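Local coordinates for protein iodotyrosine deiodinase (Thermotoga neapolitana, PDB 6TYK) that uses an FMN cofactor to remove halogen from halotyrosines such as 3-iodo-L-tyrosine and 3,5-diiodo-L-tyrosine, at residues 26-30 against 127-133; 57-61 against 95-101; 139-143 against 158-162. The contacts are given in a common frame with arbitrary orientation. Residues are numbered along the deposited sequence.

In the fold
All three contacts belong to the nitroreductase fold of one subunit of the homodimer. Contact 1 joins helix 24-35 to the end of helix 113-130. Contact 2, nested inside the loop that contact 1 closes, sets helix 54-74 against the link from helix 94-97 to strand 100-107. Contact 3 follows along the chain. The centres of contacts 1 and 2 are about 18 Å apart, yet Leu27 packs on Tyr100. Contacts 2 and 3 are closer, about 13 Å between centres; they share neighbouring strands 100-107 and 156-165 of the antiparallel sheet, and Leu95 packs on Ile161. Contacts 1 and 3 do not touch, but both reach the second subunit. The set runs from the dimer interface to an FMN-binding loop.

Contact 1 of 3, residues 26-30 against 127-133; sequences DLIYS and ALEEKGL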
loop_
_atom_site.group_PDB
_atom_site.type_symbol
_atom_site.label_atom_id
_atom_site.label_comp_id
_atom_site.label_asym_id
_atom_site.label_seq_id
_atom_site.Cartn_x
_atom_site.Cartn_y
_atom_site.Cartn_z
ATOM N N ASP A 26 -7.778 -14.892 -13.921
ATOM C CA ASP A 26 -6.537 -14.121 -13.861
ATOM C C ASP A 26 -6.704 -12.887 -12.979
ATOM O O ASP A 26 -5.833 -12.549 -12.177
ATOM C CB ASP A 26 -6.071 -13.719 -15.261
ATOM C CG ASP A 26 -5.615 -14.903 -16.078
ATOM O OD1 ASP A 26 -5.104 -15.874 -15.482
ATOM O OD2 ASP A 26 -5.773 -14.866 -17.313
ATOM N N LEU A 27 -7.840 -12.220 -13.123
ATOM C CA LEU A 27 -8.143 -11.088 -12.268
ATOM C C LEU A 27 -8.367 -11.543 -10.830
ATOM O O LEU A 27 -7.822 -10.964 -9.884
ATOM C CB LEU A 27 -9.380 -10.361 -12.788
ATOM C CG LEU A 27 -9.855 -9.179 -11.951
ATOM C CD1 LEU A 27 -8.735 -8.167 -11.743
ATOM C CD2 LEU A 27 -11.069 -8.526 -12.605
ATOM N N ILE A 28 -9.173 -12.587 -10.664
ATOM C CA ILE A 28 -9.453 -13.123 -9.335
ATOM C C ILE A 28 -8.183 -13.561 -8.609
ATOM O O ILE A 28 -8.063 -13.357 -7.406
ATOM C CB ILE A 28 -10.465 -14.289 -9.380
ATOM C CG1 ILE A 28 -11.817 -13.792 -9.900
ATOM C CG2 ILE A 28 -10.617 -14.921 -7.999
ATOM C CD1 ILE A 28 -12.446 -12.720 -9.043
ATOM N N TYR A 29 -7.237 -14.150 -9.340
ATOM C CA TYR A 29 -5.937 -14.501 -8.766
ATOM C C TYR A 29 -5.311 -13.306 -8.056
ATOM O O TYR A 29 -4.808 -13.420 -6.943
ATOM C CB TYR A 29 -4.979 -14.997 -9.858
ATOM C CG TYR A 29 -3.543 -15.103 -9.392
ATOM C CD1 TYR A 29 -3.106 -16.217 -8.683
ATOM C CD2 TYR A 29 -2.623 -14.094 -9.657
ATOM C CE1 TYR A 29 -1.803 -16.322 -8.251
ATOM C CE2 TYR A 29 -1.319 -14.190 -9.224
ATOM C CZ TYR A 29 -0.915 -15.308 -8.524
ATOM O OH TYR A 29 0.381 -15.418 -8.088
ATOM N N SER A 30 -5.339 -12.153 -8.707
ATOM C CA SER A 30 -4.710 -10.958 -8.152
ATOM C C SER A 30 -5.414 -10.516 -6.878
ATOM O O SER A 30 -4.776 -10.038 -5.939
ATOM C CB SER A 30 -4.648 -9.811 -9.183
ATOM O OG SER A 30 -5.866 -9.073 -9.289
ATOM N N ALA A 127 0.759 -9.008 -8.460
ATOM C CA ALA A 127 0.054 -10.199 -8.930
ATOM C C ALA A 127 -0.414 -10.042 -10.373
ATOM O O ALA A 127 -0.319 -10.976 -11.174
ATOM C CB ALA A 127 -1.128 -10.539 -8.010
ATOM N N LEU A 128 -0.918 -8.860 -10.713
ATOM C CA LEU A 128 -1.343 -8.618 -12.078
ATOM C C LEU A 128 -0.142 -8.764 -13.007
ATOM O O LEU A 128 -0.244 -9.361 -14.074
ATOM C CB LEU A 128 -1.961 -7.229 -12.223
ATOM C CG LEU A 128 -3.328 -7.045 -11.569
ATOM C CD1 LEU A 128 -3.752 -5.605 -11.724
ATOM C CD2 LEU A 128 -4.374 -7.967 -12.191
ATOM N N GLU A 129 1.004 -8.225 -12.597
ATOM C CA GLU A 129 2.203 -8.336 -13.413
ATOM C C GLU A 129 2.569 -9.805 -13.623
ATOM O O GLU A 129 2.921 -10.203 -14.726
ATOM C CB GLU A 129 3.369 -7.562 -12.796
ATOM C CG GLU A 129 4.674 -7.718 -13.563
ATOM C CD GLU A 129 4.716 -6.882 -14.834
ATOM O OE1 GLU A 129 3.827 -6.027 -15.018
ATOM O OE2 GLU A 129 5.642 -7.071 -15.648
ATOM N N GLU A 130 2.461 -10.614 -12.575
ATOM C CA GLU A 130 2.782 -12.033 -12.686
ATOM C C GLU A 130 1.891 -12.720 -13.724
ATOM O O GLU A 130 2.318 -13.652 -14.402
ATOM C CB GLU A 130 2.650 -12.727 -11.326
ATOM C CG GLU A 130 3.060 -14.195 -11.367
ATOM C CD GLU A 130 2.823 -14.921 -10.057
ATOM O OE1 GLU A 130 1.977 -14.454 -9.268
ATOM O OE2 GLU A 130 3.484 -15.961 -9.821
ATOM N N LYS A 131 0.656 -12.245 -13.850
ATOM C CA LYS A 131 -0.303 -12.823 -14.790
ATOM C C LYS A 131 -0.248 -12.198 -16.184
ATOM O O LYS A 131 -1.044 -12.550 -17.060
ATOM C CB LYS A 131 -1.724 -12.704 -14.236
ATOM C CG LYS A 131 -1.994 -13.606 -13.043
ATOM C CD LYS A 131 -1.782 -15.062 -13.430
ATOM C CE LYS A 131 -2.116 -16.012 -12.296
ATOM N NZ LYS A 131 -1.697 -17.403 -12.626
ATOM N N GLY A 132 0.676 -11.269 -16.389
ATOM C CA GLY A 132 0.814 -10.626 -17.683
ATOM C C GLY A 132 -0.290 -9.615 -17.955
ATOM O O GLY A 132 -0.570 -9.279 -19.105
ATOM N N LEU A 133 -0.937 -9.141 -16.897
ATOM C CA LEU A 133 -1.949 -8.105 -17.040
ATOM C C LEU A 133 -1.341 -6.780 -16.662
ATOM O O LEU A 133 -0.351 -6.729 -15.929
ATOM C CB LEU A 133 -3.154 -8.399 -16.151
ATOM C CG LEU A 133 -3.836 -9.723 -16.482
ATOM C CD1 LEU A 133 -4.971 -9.980 -15.523
ATOM C CD2 LEU A 133 -4.333 -9.716 -17.919
#
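Residues 26-30 form a helical turn of helix 24-35, set against the last turn of helix 113-130. The CA atoms of Ser30 and Ala127 are 4.9 Å apart, and those of Asp26 and Lys131 6.4 Å. Helix 113-130 ends in a Schellman motif: Gly132 has positive phi, and hydrogen bonds run from Leu133 N to Leu128 O (2.9 Å) and from Gly132 N to Glu129 O (3.0 Å). The small Ala127 permits the close approach, with its CB 3.6 Å from Ser30 CA. Ser30 OG donates a hydrogen bond to Leu27 O of its own helix (2.8 Å). Tyr29 has the most area covered. Lys131 crosses one face of its ring, with CE 3.4 Å from the centroid of Tyr29 (CH-pi) and NZ 4.3 Å from it (cation-pi). Leu133 CD1 reaches Asp26 CB at 3.9 Å. Leu128 and Leu133 also pack on Val164 of the sheet. Leu4 of the second subunit covers Tyr29 and Ala127. This is close helix-helix packing at the dimer interface of a nitroreductase fold.

Contact 2 of 3, residues 57-61 against 95-101; sequences KGQIR and LKEAPYL
Lys57, Arg61 and Leu95 carry most of this buried contact. Residues 57-61 are one turn within helix 54-74. Residues 95-97 end a short helix, Ala98 leaves helical geometry with phi/psi -61/132, and Tyr100 and Leu101 begin strand 100-107. The nearest CA pairs are Arg61 with Leu95 at 5.4 Å and Lys57 with Lys96 at 6.1 Å. Lys57 points toward the other segment with chi1 m, chi2 t, chi3 -37° and chi4 t. Its NZ donates hydrogen bonds to Lys96 O (3.1 Å) and Ala98 O (2.7 Å). Water 1 joins Lys57 NZ (2.9 Å) to Pro99 O (2.7 Å). The same amine forms a salt bridge with Glu54. Lys57 CG lies 3.9 Å from Leu101 CD1. Arg61 points sideways, with chi1 t, chi2 t and chi3 p (52°). Its CB is 3.8 Å from Leu95 CB and its NE 3.5 Å from Lys96 CB. Water 2 accepts from Arg61 NE (2.8 Å) and donates weakly to Leu95 O (3.3 Å). Leu95 is m,t and points toward the helix; its O lies 3.6 Å from Lys57 CB. Ile60 CG2 meets Leu101 CD1 at 4.3 Å. A buried lysine thus donates to two carbonyls where helix 94-97 gives way to strand 100-107. Helix 54-74 packs here on the sheet: Ile60 and Leu101 both touch Val51 of strand 46-51, while Leu95 and Leu101 reach Pro163 of strand 156-165.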
loop_
_atom_site.group_PDB
_atom_site.type_symbol
_atom_site.label_atom_id
_atom_site.label_comp_id
_atom_site.label_asym_id
_atom_site.label_seq_id
_atom_site.Cartn_x
_atom_site.Cartn_y
_atom_site.Cartn_z
ATOM N N LYS A 57 -19.152 1.428 -17.984
ATOM C CA LYS A 57 -17.794 1.921 -18.196
ATOM C C LYS A 57 -17.845 3.277 -18.861
ATOM O O LYS A 57 -17.074 4.162 -18.524
ATOM C CB LYS A 57 -16.955 0.955 -19.052
ATOM C CG LYS A 57 -16.638 -0.359 -18.355
ATOM C CD LYS A 57 -15.533 -1.151 -19.038
ATOM C CE LYS A 57 -15.587 -1.055 -20.535
ATOM N NZ LYS A 57 -14.665 -2.031 -21.171
ATOM N N GLY A 58 -18.766 3.435 -19.806
ATOM C CA GLY A 58 -18.906 4.696 -20.503
ATOM C C GLY A 58 -19.320 5.814 -19.565
ATOM O O GLY A 58 -18.802 6.932 -19.654
ATOM N N GLN A 59 -20.256 5.524 -18.668
ATOM C CA GLN A 59 -20.690 6.515 -17.689
ATOM C C GLN A 59 -19.536 6.908 -16.781
ATOM O O GLN A 59 -19.316 8.091 -16.514
ATOM C CB GLN A 59 -21.859 5.987 -16.859
ATOM C CG GLN A 59 -23.137 5.759 -17.646
ATOM C CD GLN A 59 -24.199 5.065 -16.818
ATOM O OE1 GLN A 59 -23.933 4.063 -16.156
ATOM N NE2 GLN A 59 -25.412 5.600 -16.846
ATOM N N ILE A 60 -18.785 5.913 -16.319
ATOM C CA ILE A 60 -17.642 6.172 -15.460
ATOM C C ILE A 60 -16.612 7.002 -16.213
ATOM O O ILE A 60 -16.102 7.988 -15.689
ATOM C CB ILE A 60 -17.025 4.864 -14.940
ATOM C CG1 ILE A 60 -17.992 4.213 -13.942
ATOM C CG2 ILE A 60 -15.676 5.125 -14.273
ATOM C CD1 ILE A 60 -17.587 2.830 -13.494
ATOM N N ARG A 61 -16.337 6.623 -17.454
ATOM C CA ARG A 61 -15.375 7.357 -18.264
ATOM C C ARG A 61 -15.779 8.805 -18.416
ATOM O O ARG A 61 -14.966 9.698 -18.220
ATOM C CB ARG A 61 -15.233 6.740 -19.650
ATOM C CG ARG A 61 -14.266 7.505 -20.544
ATOM C CD ARG A 61 -13.928 6.705 -21.783
ATOM N NE ARG A 61 -15.131 6.254 -22.474
ATOM C CZ ARG A 61 -15.873 7.026 -23.253
ATOM N NH1 ARG A 61 -15.534 8.297 -23.439
ATOM N NH2 ARG A 61 -16.949 6.527 -23.844
ATOM N N LEU A 95 -10.399 3.914 -19.857
ATOM C CA LEU A 95 -11.616 3.618 -19.104
ATOM C C LEU A 95 -12.670 2.969 -19.998
ATOM O O LEU A 95 -13.638 2.377 -19.503
ATOM C CB LEU A 95 -12.162 4.889 -18.447
ATOM C CG LEU A 95 -11.292 5.460 -17.323
ATOM C CD1 LEU A 95 -11.885 6.765 -16.815
ATOM C CD2 LEU A 95 -11.113 4.467 -16.172
ATOM N N LYS A 96 -12.465 3.073 -21.309
ATOM C CA LYS A 96 -13.277 2.358 -22.287
ATOM C C LYS A 96 -12.586 1.091 -22.787
ATOM O O LYS A 96 -13.230 0.051 -22.908
ATOM C CB LYS A 96 -13.614 3.264 -23.476
ATOM C CG LYS A 96 -14.273 2.547 -24.653
ATOM C CD LYS A 96 -14.627 3.531 -25.762
ATOM C CE LYS A 96 -15.141 2.820 -27.005
ATOM N NZ LYS A 96 -16.306 1.942 -26.707
ATOM N N GLU A 97 -11.285 1.171 -23.077
ATOM C CA GLU A 97 -10.578 0.037 -23.684
ATOM C C GLU A 97 -10.367 -1.146 -22.743
ATOM O O GLU A 97 -10.472 -2.303 -23.157
ATOM C CB GLU A 97 -9.223 0.470 -24.250
ATOM C CG GLU A 97 -9.301 1.546 -25.331
ATOM C CD GLU A 97 -10.072 1.110 -26.572
ATOM O OE1 GLU A 97 -11.304 1.336 -26.626
ATOM O OE2 GLU A 97 -9.440 0.556 -27.503
ATOM N N ALA A 98 -10.057 -0.864 -21.482
ATOM C CA ALA A 98 -9.794 -1.934 -20.530
ATOM C C ALA A 98 -11.031 -2.815 -20.385
ATOM O O ALA A 98 -12.137 -2.312 -20.207
ATOM C CB ALA A 98 -9.382 -1.353 -19.188
ATOM N N PRO A 99 -10.843 -4.135 -20.469
ATOM C CA PRO A 99 -11.970 -5.064 -20.316
ATOM C C PRO A 99 -12.539 -5.070 -18.904
ATOM O O PRO A 99 -13.717 -5.379 -18.726
ATOM C CB PRO A 99 -11.359 -6.426 -20.670
ATOM C CG PRO A 99 -9.889 -6.249 -20.475
ATOM C CD PRO A 99 -9.600 -4.824 -20.847
ATOM N N TYR A 100 -11.718 -4.714 -17.922
ATOM C CA TYR A 100 -12.172 -4.631 -16.543
ATOM C C TYR A 100 -11.812 -3.279 -15.969
ATOM O O TYR A 100 -10.688 -2.811 -16.164
ATOM C CB TYR A 100 -11.457 -5.663 -15.671
ATOM C CG TYR A 100 -11.643 -7.112 -16.029
ATOM C CD1 TYR A 100 -12.815 -7.779 -15.717
ATOM C CD2 TYR A 100 -10.614 -7.832 -16.613
ATOM C CE1 TYR A 100 -12.973 -9.116 -16.020
ATOM C CE2 TYR A 100 -10.760 -9.169 -16.916
ATOM C CZ TYR A 100 -11.943 -9.801 -16.619
ATOM O OH TYR A 100 -12.089 -11.131 -16.923
ATOM N N LEU A 101 -12.746 -2.660 -15.251
ATOM C CA LEU A 101 -12.381 -1.606 -14.317
ATOM C C LEU A 101 -12.565 -2.175 -12.924
ATOM O O LEU A 101 -13.689 -2.454 -12.493
ATOM C CB LEU A 101 -13.230 -0.355 -14.488
ATOM C CG LEU A 101 -13.293 0.214 -15.899
ATOM C CD1 LEU A 101 -14.160 1.460 -15.898
ATOM C CD2 LEU A 101 -11.896 0.529 -16.415
HETATM O O HOH W 1 -15.578 -4.717 -20.512
HETATM O O HOH W 2 -15.939 3.751 -21.458
#

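Contact 3 of 3, residues 139-143 against 158-162; sequences TPPDF and LEVIL. With FMN (flavin mononucleotide), chain C.
The loop 139-143 runs beside strand 158-162, with CA atoms 5.5 Å apart at Thr139 and Val160 and 6.6 Å at Phe143 and Leu158. Side chains of the loop meet both side chains and backbone of the strand. Thr139 has phi/psi -127/91 and chi1 p. Its CG2 is 4.2 Å from Val160 CG2. Its backbone N donates a hydrogen bond to FMN O4 (3.1 Å, angle 164°). Thr139 OG1 lies 3.0 Å from FMN N5 and 3.1 Å from FMN O4. The flavin edge that includes its redox-active N5 is therefore met by Thr139, which also touches the bound 3-iodo-tyrosine. Pro140 has polyproline II angles (-68/164), and its CG meets Ile161 CD1 at 4.1 Å. Pro141 stands at the outer point of the loop; its -63/-36 turns the chain back toward the strand. Asp142, chi1 t, is the N-cap of helix 143-149; its OD1 accepts a weak hydrogen bond from Arg144 N. Phe143 buries the most surface. With chi1 -76° and chi2 -87° its ring lies along the strand: CD1 is 3.5 Å from Leu158 CG, CZ 3.4 Å from Glu159 O, and Leu158 O sits over one face. Leu158 is t,p. Glu159 (psi -40°) and Val160 form a classic beta bulge facing Val104 of strand 100-107, and the Glu159 carboxylate is held by hydrogen bonds to Ser106 and Trp118 and a salt bridge to Arg114. The loop thus lies between strand 156-165 and helix 54-74, at the FMN site, where Tyr112 of the second subunit packs on Thr139 and Phe143.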
loop_
_atom_site.group_PDB
_atom_site.type_symbol
_atom_site.label_atom_id
_atom_site.label_comp_id
_atom_site.label_asym_id
_atom_site.label_seq_id
_atom_site.Cartn_x
_atom_site.Cartn_y
_atom_site.Cartn_z
ATOM N N THR A 139 -6.856 7.758 -10.296
ATOM C CA THR A 139 -7.465 8.517 -9.218
ATOM C C THR A 139 -8.022 9.824 -9.772
ATOM O O THR A 139 -7.312 10.830 -9.846
ATOM C CB THR A 139 -6.453 8.802 -8.096
ATOM O OG1 THR A 139 -5.315 9.470 -8.645
ATOM C CG2 THR A 139 -5.987 7.505 -7.449
ATOM N N PRO A 140 -9.299 9.810 -10.184
ATOM C CA PRO A 140 -9.928 11.018 -10.736
ATOM C C PRO A 140 -10.091 12.077 -9.656
ATOM O O PRO A 140 -10.006 11.759 -8.473
ATOM C CB PRO A 140 -11.298 10.516 -11.198
ATOM C CG PRO A 140 -11.592 9.352 -10.286
ATOM C CD PRO A 140 -10.248 8.689 -10.058
ATOM N N PRO A 141 -10.329 13.329 -10.057
ATOM C CA PRO A 141 -10.432 14.418 -9.082
ATOM C C PRO A 141 -11.593 14.254 -8.106
ATOM O O PRO A 141 -11.450 14.629 -6.942
ATOM C CB PRO A 141 -10.639 15.659 -9.961
ATOM C CG PRO A 141 -10.078 15.283 -11.292
ATOM C CD PRO A 141 -10.394 13.822 -11.444
ATOM N N ASP A 142 -12.720 13.716 -8.562
ATOM C CA ASP A 142 -13.847 13.499 -7.660
ATOM C C ASP A 142 -14.378 12.073 -7.707
ATOM O O ASP A 142 -14.998 11.647 -8.681
ATOM C CB ASP A 142 -14.983 14.492 -7.911
ATOM C CG ASP A 142 -16.044 14.444 -6.817
ATOM O OD1 ASP A 142 -15.674 14.251 -5.638
ATOM O OD2 ASP A 142 -17.243 14.588 -7.135
ATOM N N PHE A 143 -14.146 11.352 -6.623
ATOM C CA PHE A 143 -14.615 9.983 -6.502
ATOM C C PHE A 143 -16.107 9.897 -6.214
ATOM O O PHE A 143 -16.723 8.861 -6.453
ATOM C CB PHE A 143 -13.865 9.273 -5.383
ATOM C CG PHE A 143 -12.470 8.862 -5.744
ATOM C CD1 PHE A 143 -12.234 7.650 -6.368
ATOM C CD2 PHE A 143 -11.394 9.681 -5.453
ATOM C CE1 PHE A 143 -10.946 7.253 -6.697
ATOM C CE2 PHE A 143 -10.108 9.291 -5.779
ATOM C CZ PHE A 143 -9.887 8.068 -6.397
ATOM N N LEU A 158 -14.452 4.685 -2.152
ATOM C CA LEU A 158 -13.701 4.306 -3.339
ATOM C C LEU A 158 -12.290 4.859 -3.232
ATOM O O LEU A 158 -12.108 6.056 -3.050
ATOM C CB LEU A 158 -14.389 4.827 -4.597
ATOM C CG LEU A 158 -13.724 4.515 -5.935
ATOM C CD1 LEU A 158 -13.506 3.016 -6.122
ATOM C CD2 LEU A 158 -14.592 5.083 -7.057
ATOM N N GLU A 159 -11.301 3.980 -3.336
ATOM C CA GLU A 159 -9.905 4.381 -3.205
ATOM C C GLU A 159 -9.234 4.595 -4.556
ATOM O O GLU A 159 -8.433 5.509 -4.730
ATOM C CB GLU A 159 -9.120 3.327 -2.428
ATOM C CG GLU A 159 -9.482 3.245 -0.957
ATOM C CD GLU A 159 -9.044 4.463 -0.171
ATOM O OE1 GLU A 159 -8.231 5.260 -0.697
ATOM O OE2 GLU A 159 -9.494 4.621 0.980
ATOM N N VAL A 160 -9.529 3.727 -5.511
ATOM C CA VAL A 160 -8.821 3.769 -6.776
ATOM C C VAL A 160 -9.600 2.980 -7.812
ATOM O O VAL A 160 -10.311 2.035 -7.472
ATOM C CB VAL A 160 -7.381 3.199 -6.632
ATOM C CG1 VAL A 160 -7.390 1.720 -6.217
ATOM C CG2 VAL A 160 -6.612 3.381 -7.913
ATOM N N ILE A 161 -9.507 3.419 -9.063
ATOM C CA ILE A 161 -10.043 2.679 -10.196
ATOM C C ILE A 161 -8.853 2.053 -10.880
ATOM O O ILE A 161 -7.942 2.761 -11.320
ATOM C CB ILE A 161 -10.751 3.627 -11.177
ATOM C CG1 ILE A 161 -11.958 4.285 -10.499
ATOM C CG2 ILE A 161 -11.155 2.886 -12.461
ATOM C CD1 ILE A 161 -12.499 5.462 -11.284
ATOM N N LEU A 162 -8.844 0.732 -10.971
ATOM C CA LEU A 162 -7.751 0.032 -11.632
ATOM C C LEU A 162 -8.236 -0.600 -12.925
ATOM O O LEU A 162 -8.799 -1.694 -12.910
ATOM C CB LEU A 162 -7.189 -1.072 -10.734
ATOM C CG LEU A 162 -6.483 -0.640 -9.455
ATOM C CD1 LEU A 162 -6.346 -1.839 -8.532
ATOM C CD2 LEU A 162 -5.112 -0.069 -9.760
HETATM N N1 FMN C . -1.714 7.628 -13.391
HETATM C C2 FMN C . -2.631 8.306 -14.144
HETATM O O2 FMN C . -2.514 8.321 -15.357
HETATM N N3 FMN C . -3.683 8.957 -13.553
HETATM C C4 FMN C . -3.831 8.961 -12.194
HETATM O O4 FMN C . -4.789 9.562 -11.692
HETATM C C4A FMN C . -2.902 8.264 -11.418
HETATM N N5 FMN C . -3.035 8.226 -10.047
HETATM C C5A FMN C . -2.124 7.515 -9.286
HETATM C C6 FMN C . -2.281 7.469 -7.907
HETATM C C7 FMN C . -1.401 6.754 -7.109
HETATM C C7M FMN C . -1.622 6.736 -5.619
HETATM C C8 FMN C . -0.344 6.080 -7.704
HETATM C C8M FMN C . 0.632 5.297 -6.867
HETATM C C9 FMN C . -0.185 6.126 -9.086
HETATM C C9A FMN C . -1.071 6.840 -9.890
HETATM N N10 FMN C . -0.918 6.909 -11.274
HETATM C C10 FMN C . -1.855 7.581 -12.027
HETATM C "C1'" FMN C . 0.214 6.202 -11.964
HETATM C "C2'" FMN C . 1.522 7.006 -11.791
HETATM O "O2'" FMN C . 1.553 8.148 -12.641
HETATM C "C3'" FMN C . 2.714 6.080 -12.051
HETATM O "O3'" FMN C . 2.724 5.096 -11.034
HETATM C "C4'" FMN C . 4.061 6.803 -12.087
HETATM O "O4'" FMN C . 4.099 7.687 -13.198
HETATM C "C5'" FMN C . 5.207 5.811 -12.199
HETATM O "O5'" FMN C . 4.991 4.987 -13.324
HETATM P P FMN C . 6.045 3.843 -13.728
HETATM O O1P FMN C . 5.521 3.305 -15.056
HETATM O O2P FMN C . 6.001 2.754 -12.693
HETATM O O3P FMN C . 7.402 4.501 -13.893
#